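Side-chain contacts in flavin prenyltransferase UbiX (Aquifex aeolicus, PDB 2EJB), which probably transfers a dimethylallyl group from dimethylallyl monophosphate to reduced FMN without a metal, making the prenylated flavin cofactor used by UbiD decarboxylases: residues 18-23 against 84-89; 71-76 against 80-85; 101-106 against 110-115. All coordinates share one frame; numbering follows the deposited sequence.

Contact 1 of 3, residues 18-23 against 84-89; sequences IKLLQV and GVYVVP
Tyr-86 and Val-88 meet Leu-20 through a single methyl group, Leu-20 CD2. The contact is easiest to follow along Tyr-86. Its CB, still close to the strand backbone, lies 4.1 Å from Leu-20 CD2. At CG the approach is tighter, with 3.8 Å between Tyr-86 CG and Leu-20 CD2, and the two ortho carbons that flank it, Tyr-86 CD1 and CD2, are each 4.0 Å from the same methyl. The methyl therefore sits over one face of the ring and is shifted toward its CG end. This is a CH-pi contact: Leu-20 CD2 is 4.0 Å from the ring centroid, and the line joining them leans only 17° from the ring normal. Toward the outer ring the methyl draws away, and at the tip the phenol OH is hydrogen-bonded to the backbone oxygen of Leu-173, which satisfies a polar atom within a buried region and probably holds the phenol end in place.

Leu-20 reaches the strand because its CG is anti to the backbone N (chi1 173°), carrying CD2 off the helix toward the sheet, where the side chain crosses those of Tyr-86 and Val-88 at about a right angle. Val-88 supplies the other surface for the methyl, with Val-88 CG2 3.8 Å from Leu-20 CD2. The chain turns a corner at Val-88 and Pro-89, with a cis peptide between them.

The arrangement is helix-on-sheet packing in a Rossmann-like fold. Helix 14-26 covers this face of the parallel sheet next to helix 162-176, whose Leu-174 also touches Tyr-86, while Leu-6 of strand 3-8 and Val-122 of strand 121-125 border the ring on the neighbouring strands.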
loop_
_atom_site.group_PDB
_atom_site.type_symbol
_atom_site.label_atom_id
_atom_site.label_comp_id
_atom_site.label_asym_id
_atom_site.label_seq_id
_atom_site.Cartn_x
_atom_site.Cartn_y
_atom_site.Cartn_z
ATOM N N ILE A 18 6.555 -1.059 -15.989
ATOM C CA ILE A 18 6.524 -1.469 -17.389
ATOM C C ILE A 18 5.229 -0.955 -18.008
ATOM O O ILE A 18 5.240 -0.309 -19.059
ATOM C CB ILE A 18 6.572 -3.012 -17.502
ATOM C CG1 ILE A 18 7.922 -3.522 -17.007
ATOM C CG2 ILE A 18 6.312 -3.456 -18.935
ATOM C CD1 ILE A 18 9.087 -2.952 -17.778
ATOM N N LYS A 19 4.118 -1.235 -17.334
ATOM C CA LYS A 19 2.801 -0.812 -17.797
ATOM C C LYS A 19 2.718 0.705 -17.930
ATOM O O LYS A 19 2.165 1.225 -18.904
ATOM C CB LYS A 19 1.724 -1.302 -16.823
ATOM C CG LYS A 19 0.297 -1.034 -17.287
ATOM C CD LYS A 19 0.064 -1.581 -18.688
ATOM C CE LYS A 19 0.273 -3.088 -18.739
ATOM N NZ LYS A 19 0.129 -3.628 -20.125
ATOM N N LEU A 20 3.264 1.411 -16.942
ATOM C CA LEU A 20 3.249 2.867 -16.963
ATOM C C LEU A 20 4.035 3.365 -18.172
ATOM O O LEU A 20 3.633 4.314 -18.847
ATOM C CB LEU A 20 3.862 3.429 -15.672
ATOM C CG LEU A 20 4.069 4.944 -15.620
ATOM C CD1 LEU A 20 2.783 5.651 -16.009
ATOM C CD2 LEU A 20 4.516 5.357 -14.215
ATOM N N LEU A 21 5.164 2.717 -18.434
ATOM C CA LEU A 21 6.014 3.078 -19.560
ATOM C C LEU A 21 5.253 2.932 -20.869
ATOM O O LEU A 21 5.242 3.836 -21.700
ATOM C CB LEU A 21 7.255 2.184 -19.592
ATOM C CG LEU A 21 8.147 2.289 -20.835
ATOM C CD1 LEU A 21 8.820 3.655 -20.878
ATOM C CD2 LEU A 21 9.190 1.186 -20.807
ATOM N N GLN A 22 4.606 1.791 -21.044
ATOM C CA GLN A 22 3.858 1.538 -22.263
ATOM C C GLN A 22 2.780 2.588 -22.469
ATOM O O GLN A 22 2.616 3.110 -23.574
ATOM C CB GLN A 22 3.232 0.143 -22.210
ATOM C CG GLN A 22 4.253 -0.965 -22.066
ATOM C CD GLN A 22 3.613 -2.301 -21.755
ATOM O OE1 GLN A 22 2.743 -2.394 -20.893
ATOM N NE2 GLN A 22 4.052 -3.345 -22.446
ATOM N N VAL A 23 2.051 2.913 -21.407
ATOM C CA VAL A 23 0.985 3.896 -21.527
ATOM C C VAL A 23 1.501 5.279 -21.912
ATOM O O VAL A 23 0.911 5.948 -22.760
ATOM C CB VAL A 23 0.168 3.992 -20.227
ATOM C CG1 VAL A 23 -0.990 4.962 -20.412
ATOM C CG2 VAL A 23 -0.361 2.616 -19.857
ATOM N N GLY A 84 7.205 15.814 -15.142
ATOM C CA GLY A 84 7.298 15.118 -13.871
ATOM C C GLY A 84 8.271 13.956 -13.884
ATOM O O GLY A 84 8.762 13.536 -14.937
ATOM N N VAL A 85 8.562 13.437 -12.700
ATOM C CA VAL A 85 9.471 12.313 -12.575
ATOM C C VAL A 85 8.812 11.179 -11.823
ATOM O O VAL A 85 8.328 11.365 -10.703
ATOM C CB VAL A 85 10.752 12.697 -11.818
ATOM C CG1 VAL A 85 11.591 11.449 -11.553
ATOM C CG2 VAL A 85 11.547 13.701 -12.631
ATOM N N TYR A 86 8.794 10.006 -12.446
ATOM C CA TYR A 86 8.223 8.810 -11.838
ATOM C C TYR A 86 9.330 7.866 -11.404
ATOM O O TYR A 86 10.336 7.711 -12.101
ATOM C CB TYR A 86 7.333 8.043 -12.824
ATOM C CG TYR A 86 5.991 8.675 -13.115
ATOM C CD1 TYR A 86 5.700 9.182 -14.382
ATOM C CD2 TYR A 86 5.003 8.741 -12.135
ATOM C CE1 TYR A 86 4.455 9.739 -14.666
ATOM C CE2 TYR A 86 3.757 9.296 -12.409
ATOM C CZ TYR A 86 3.490 9.791 -13.676
ATOM O OH TYR A 86 2.260 10.334 -13.959
ATOM N N VAL A 87 9.136 7.249 -10.247
ATOM C CA VAL A 87 10.061 6.258 -9.713
ATOM C C VAL A 87 9.095 5.122 -9.397
ATOM O O VAL A 87 8.568 5.008 -8.284
ATOM C CB VAL A 87 10.769 6.746 -8.427
ATOM C CG1 VAL A 87 11.662 5.646 -7.878
ATOM C CG2 VAL A 87 11.608 7.984 -8.734
ATOM N N VAL A 88 8.852 4.304 -10.418
ATOM C CA VAL A 88 7.908 3.199 -10.350
ATOM C C VAL A 88 8.483 1.872 -10.853
ATOM O O VAL A 88 8.773 1.721 -12.040
ATOM C CB VAL A 88 6.654 3.526 -11.201
ATOM C CG1 VAL A 88 5.653 2.383 -11.126
ATOM C CG2 VAL A 88 6.030 4.843 -10.736
ATOM N N PRO A 89 8.681 0.905 -9.946
ATOM C CA PRO A 89 8.378 1.040 -8.518
ATOM C C PRO A 89 9.581 1.639 -7.800
ATOM O O PRO A 89 10.696 1.591 -8.309
ATOM C CB PRO A 89 8.116 -0.396 -8.087
ATOM C CG PRO A 89 9.110 -1.155 -8.911
ATOM C CD PRO A 89 8.985 -0.499 -10.285
#

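Contact 2 of 3, residues 71-76 against 80-85; sequences SPLASG and VHYRGV
Leu-73 and Tyr-82 make the side-chain part of this contact. The CD2 methyl of Leu-73 is 3.4 Å from Tyr-82 CZ; its approach to Tyr-82 OH, 3.1 Å from Leu-73 CD2, is unusually short and doubtful in detail. It comes to the phenol end of the ring obliquely, and the two side chains cross at about a right angle. With CG anti to the carbonyl carbon (chi1 -60°), Leu-73 sends its branched end back toward the tyrosine. The phenol OH has its polar partner in Asp-32 OD2, a hydrogen bond that probably helps hold the phenol end in place.

Segment 71-76 lies in the connection from strand 61-65, which the short helix 76-79 interrupts, and 80-85 leads from that helix into strand 82-90 of the Rossmann-like sheet.

The hydrogen bond across the contact is all backbone: Val-80 N donates to Gly-76 O over 3.0 Å, with an N-H...O angle of 157°, the i to i+4 bond of that single helical turn. Within 71-76, the 3-10 turn is held by Ala-74 N to Ser-71 O and Ser-75 N to Pro-72 O, while Leu-73 N adds a weak bond to Ser-71 OG.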
loop_
_atom_site.group_PDB
_atom_site.type_symbol
_atom_site.label_atom_id
_atom_site.label_comp_id
_atom_site.label_asym_id
_atom_site.label_seq_id
_atom_site.Cartn_x
_atom_site.Cartn_y
_atom_site.Cartn_z
ATOM N N SER A 71 24.280 12.166 -17.564
ATOM C CA SER A 71 22.925 12.176 -18.102
ATOM C C SER A 71 22.282 13.550 -17.973
ATOM O O SER A 71 22.489 14.252 -16.986
ATOM C CB SER A 71 22.070 11.150 -17.353
ATOM O OG SER A 71 20.710 11.242 -17.740
ATOM N N PRO A 72 21.495 13.955 -18.980
ATOM C CA PRO A 72 20.834 15.261 -18.931
ATOM C C PRO A 72 19.938 15.352 -17.704
ATOM O O PRO A 72 19.817 16.409 -17.087
ATOM C CB PRO A 72 20.019 15.282 -20.218
ATOM C CG PRO A 72 20.820 14.421 -21.142
ATOM C CD PRO A 72 21.207 13.271 -20.251
ATOM N N LEU A 73 19.318 14.228 -17.355
ATOM C CA LEU A 73 18.414 14.166 -16.215
ATOM C C LEU A 73 19.056 14.585 -14.903
ATOM O O LEU A 73 18.357 14.931 -13.952
ATOM C CB LEU A 73 17.851 12.753 -16.056
ATOM C CG LEU A 73 17.043 12.161 -17.214
ATOM C CD1 LEU A 73 16.514 10.799 -16.788
ATOM C CD2 LEU A 73 15.891 13.092 -17.598
ATOM N N ALA A 74 20.384 14.547 -14.846
ATOM C CA ALA A 74 21.087 14.917 -13.624
ATOM C C ALA A 74 21.351 16.413 -13.554
ATOM O O ALA A 74 22.024 16.890 -12.637
ATOM C CB ALA A 74 22.395 14.149 -13.520
ATOM N N SER A 75 20.816 17.151 -14.520
ATOM C CA SER A 75 21.000 18.599 -14.548
ATOM C C SER A 75 19.675 19.308 -14.321
ATOM O O SER A 75 18.705 19.060 -15.038
ATOM C CB SER A 75 21.593 19.039 -15.890
ATOM O OG SER A 75 22.860 18.440 -16.106
ATOM N N GLY A 76 19.638 20.182 -13.318
ATOM C CA GLY A 76 18.423 20.919 -13.019
ATOM C C GLY A 76 18.003 21.751 -14.210
ATOM O O GLY A 76 16.819 21.835 -14.540
ATOM N N VAL A 80 14.056 20.894 -15.249
ATOM C CA VAL A 80 12.956 21.832 -15.040
ATOM C C VAL A 80 11.952 21.872 -16.188
ATOM O O VAL A 80 10.858 22.409 -16.039
ATOM C CB VAL A 80 13.479 23.274 -14.789
ATOM C CG1 VAL A 80 14.366 23.296 -13.552
ATOM C CG2 VAL A 80 14.248 23.785 -16.015
ATOM N N HIS A 81 12.312 21.293 -17.329
ATOM C CA HIS A 81 11.421 21.299 -18.487
ATOM C C HIS A 81 10.546 20.050 -18.613
ATOM O O HIS A 81 9.767 19.920 -19.556
ATOM C CB HIS A 81 12.248 21.500 -19.758
ATOM C CG HIS A 81 13.001 22.793 -19.783
ATOM N ND1 HIS A 81 12.369 24.019 -19.839
ATOM C CD2 HIS A 81 14.327 23.058 -19.731
ATOM C CE1 HIS A 81 13.276 24.981 -19.818
ATOM N NE2 HIS A 81 14.470 24.423 -19.752
ATOM N N TYR A 82 10.672 19.139 -17.654
ATOM C CA TYR A 82 9.884 17.909 -17.662
ATOM C C TYR A 82 8.561 18.104 -16.935
ATOM O O TYR A 82 8.452 18.933 -16.037
ATOM C CB TYR A 82 10.663 16.779 -16.989
ATOM C CG TYR A 82 11.826 16.260 -17.803
ATOM C CD1 TYR A 82 11.826 14.955 -18.291
ATOM C CD2 TYR A 82 12.920 17.072 -18.093
ATOM C CE1 TYR A 82 12.886 14.469 -19.048
ATOM C CE2 TYR A 82 13.993 16.594 -18.855
ATOM C CZ TYR A 82 13.962 15.291 -19.327
ATOM O OH TYR A 82 14.995 14.800 -20.082
ATOM N N ARG A 83 7.556 17.329 -17.321
ATOM C CA ARG A 83 6.253 17.427 -16.689
ATOM C C ARG A 83 6.274 16.744 -15.324
ATOM O O ARG A 83 5.464 17.050 -14.454
ATOM C CB ARG A 83 5.189 16.783 -17.575
ATOM C CG ARG A 83 3.785 16.885 -17.007
ATOM C CD ARG A 83 2.757 16.358 -17.978
ATOM N NE ARG A 83 1.405 16.499 -17.452
ATOM C CZ ARG A 83 0.304 16.342 -18.176
ATOM N NH1 ARG A 83 0.388 16.041 -19.467
ATOM N NH2 ARG A 83 -0.883 16.469 -17.608
ATOM N N GLY A 84 7.205 15.814 -15.142
ATOM C CA GLY A 84 7.298 15.118 -13.871
ATOM C C GLY A 84 8.271 13.956 -13.884
ATOM O O GLY A 84 8.762 13.536 -14.937
ATOM N N VAL A 85 8.562 13.437 -12.700
ATOM C CA VAL A 85 9.471 12.313 -12.575
ATOM C C VAL A 85 8.812 11.179 -11.823
ATOM O O VAL A 85 8.328 11.365 -10.703
ATOM C CB VAL A 85 10.752 12.697 -11.818
ATOM C CG1 VAL A 85 11.591 11.449 -11.553
ATOM C CG2 VAL A 85 11.547 13.701 -12.631
#

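Contact 3 of 3, residues 101-106 against 110-115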
loop_
_atom_site.group_PDB
_atom_site.type_symbol
_atom_site.label_atom_id
_atom_site.label_comp_id
_atom_site.label_asym_id
_atom_site.label_seq_id
_atom_site.Cartn_x
_atom_site.Cartn_y
_atom_site.Cartn_z
ATOM N N GLY A 101 18.762 12.311 0.745
ATOM C CA GLY A 101 19.675 13.010 -0.138
ATOM C C GLY A 101 20.965 12.267 -0.401
ATOM O O GLY A 101 21.958 12.867 -0.818
ATOM N N ILE A 102 20.957 10.967 -0.132
ATOM C CA ILE A 102 22.119 10.127 -0.385
ATOM C C ILE A 102 21.958 9.648 -1.827
ATOM O O ILE A 102 20.907 9.124 -2.192
ATOM C CB ILE A 102 22.159 8.915 0.571
ATOM C CG1 ILE A 102 22.364 9.408 2.004
ATOM C CG2 ILE A 102 23.274 7.962 0.156
ATOM C CD1 ILE A 102 22.461 8.298 3.027
ATOM N N ASN A 103 22.988 9.833 -2.644
ATOM C CA ASN A 103 22.908 9.432 -4.042
ATOM C C ASN A 103 23.906 8.356 -4.447
ATOM O O ASN A 103 25.086 8.632 -4.642
ATOM C CB ASN A 103 23.044 10.674 -4.931
ATOM C CG ASN A 103 21.850 11.608 -4.806
ATOM O OD1 ASN A 103 20.989 11.413 -3.951
ATOM N ND2 ASN A 103 21.796 12.629 -5.658
ATOM N N LYS A 104 23.409 7.127 -4.568
ATOM C CA LYS A 104 24.236 5.991 -4.947
ATOM C C LYS A 104 24.181 5.733 -6.449
ATOM O O LYS A 104 25.066 5.087 -7.003
ATOM C CB LYS A 104 23.785 4.735 -4.203
ATOM C CG LYS A 104 24.569 3.480 -4.559
ATOM C CD LYS A 104 24.273 2.361 -3.575
ATOM C CE LYS A 104 24.990 1.071 -3.939
ATOM N NZ LYS A 104 24.721 0.020 -2.920
ATOM N N ASN A 105 23.135 6.232 -7.102
ATOM C CA ASN A 105 22.969 6.059 -8.542
ATOM C C ASN A 105 22.285 7.277 -9.154
ATOM O O ASN A 105 21.869 8.198 -8.446
ATOM C CB ASN A 105 22.133 4.809 -8.851
ATOM C CG ASN A 105 20.704 4.913 -8.337
ATOM O OD1 ASN A 105 20.157 6.005 -8.223
ATOM N ND2 ASN A 105 20.089 3.769 -8.039
ATOM N N LEU A 106 22.154 7.261 -10.476
ATOM C CA LEU A 106 21.522 8.352 -11.204
ATOM C C LEU A 106 20.102 8.604 -10.717
ATOM O O LEU A 106 19.682 9.753 -10.567
ATOM C CB LEU A 106 21.494 8.038 -12.700
ATOM C CG LEU A 106 20.776 9.055 -13.596
ATOM C CD1 LEU A 106 21.436 10.421 -13.462
ATOM C CD2 LEU A 106 20.809 8.580 -15.041
ATOM N N VAL A 110 18.371 12.083 -9.705
ATOM C CA VAL A 110 17.203 12.654 -10.370
ATOM C C VAL A 110 16.135 13.044 -9.351
ATOM O O VAL A 110 15.411 14.021 -9.538
ATOM C CB VAL A 110 16.606 11.663 -11.392
ATOM C CG1 VAL A 110 15.357 12.261 -12.041
ATOM C CG2 VAL A 110 17.651 11.337 -12.458
ATOM N N GLY A 111 16.039 12.272 -8.275
ATOM C CA GLY A 111 15.070 12.586 -7.244
ATOM C C GLY A 111 15.492 13.862 -6.538
ATOM O O GLY A 111 14.671 14.724 -6.242
ATOM N N GLU A 112 16.787 13.984 -6.271
ATOM C CA GLU A 112 17.318 15.166 -5.601
ATOM C C GLU A 112 17.133 16.404 -6.479
ATOM O O GLU A 112 16.806 17.482 -5.981
ATOM C CB GLU A 112 18.802 14.962 -5.279
ATOM C CG GLU A 112 19.572 16.243 -4.993
ATOM C CD GLU A 112 21.049 15.991 -4.788
ATOM O OE1 GLU A 112 21.659 15.308 -5.639
ATOM O OE2 GLU A 112 21.599 16.482 -3.782
ATOM N N VAL A 113 17.343 16.242 -7.783
ATOM C CA VAL A 113 17.194 17.350 -8.725
ATOM C C VAL A 113 15.738 17.780 -8.816
ATOM O O VAL A 113 15.438 18.973 -8.805
ATOM C CB VAL A 113 17.694 16.973 -10.141
ATOM C CG1 VAL A 113 17.472 18.139 -11.099
ATOM C CG2 VAL A 113 19.178 16.606 -10.093
ATOM N N ALA A 114 14.836 16.806 -8.905
ATOM C CA ALA A 114 13.409 17.104 -8.979
ATOM C C ALA A 114 12.991 17.903 -7.749
ATOM O O ALA A 114 12.270 18.897 -7.859
ATOM C CB ALA A 114 12.593 15.805 -9.053
ATOM N N LEU A 115 13.454 17.464 -6.580
ATOM C CA LEU A 115 13.126 18.125 -5.319
ATOM C C LEU A 115 13.647 19.555 -5.240
ATOM O O LEU A 115 12.900 20.463 -4.877
ATOM C CB LEU A 115 13.663 17.313 -4.133
ATOM C CG LEU A 115 12.975 15.957 -3.914
ATOM C CD1 LEU A 115 13.661 15.176 -2.791
ATOM C CD2 LEU A 115 11.514 16.190 -3.587
HETATM O O HOH W 1 21.393 15.423 -1.204
#
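The first turns of helix 106-117, with the loop that leads into them from helix 92-100, make up this contact, and its backbone link is the helical bond from Val-110 N to Leu-106 O. That bond is 2.8 Å long, with an N-H...O angle of 157°. Beside it Val-110 CG2 leans on the same carbonyl, 3.2 Å from Leu-106 O, and the side chains go on to touch, with Val-110 CG2 4.0 Å from Leu-106 CD1. Leu-73 lies against Val-110 as well, and Ser-71 and Ala-74 against Leu-106, so this side of the turn is buried.

The polar side is built around Glu-112. With CG turned opposite the backbone N (chi1 162°) and the chain extended beyond it, Glu-112 carries its carboxylate across to the loop. One oxygen, Glu-112 OE1, comes within 2.7 Å of Asn-103 ND2, the amide and carboxylate planes standing 76° apart; this oxygen also forms a salt bridge to Arg-109. The other, Glu-112 OE2, accepts a hydrogen bond from a water 2.8 Å away, and the same water donates to Gly-101 O at 2.6 Å, tying the helix to the start of the loop.

Gly-101, with positive phi, is the C-prime residue of a Schellman motif ending helix 92-100, and Asn-105 is the N-cap of the next helix, its OD1 accepting from His-108 N. A Schellman C-cap and an asparagine N-cap thus bound the short helix-to-helix connection between 92-100 and 106-117.

In the fold
Along the chain, contact 1 opens first, on helix 14-26, and closes on strand 82-90 after 60 intervening residues. Contact 2 opens within that span and shuts a short loop around helix 76-79; its second segment runs into that of contact 1, the two sharing Gly-84 and Val-85. Contact 3 follows in series, spanning the first turn of helix 106-117 and the loop that leads into it. Val-85, on the strand contacts 1 and 2 share, packs its CG1 on Val-110 CG1 of contact 3, while Gly-76 and Ala-74 of contact 2 pack on Val-113. Helix 14-26 and helix 106-117 thus pack on opposite faces of the sheet at strand 82-90, with the 71-76 loop lying against the latter helix.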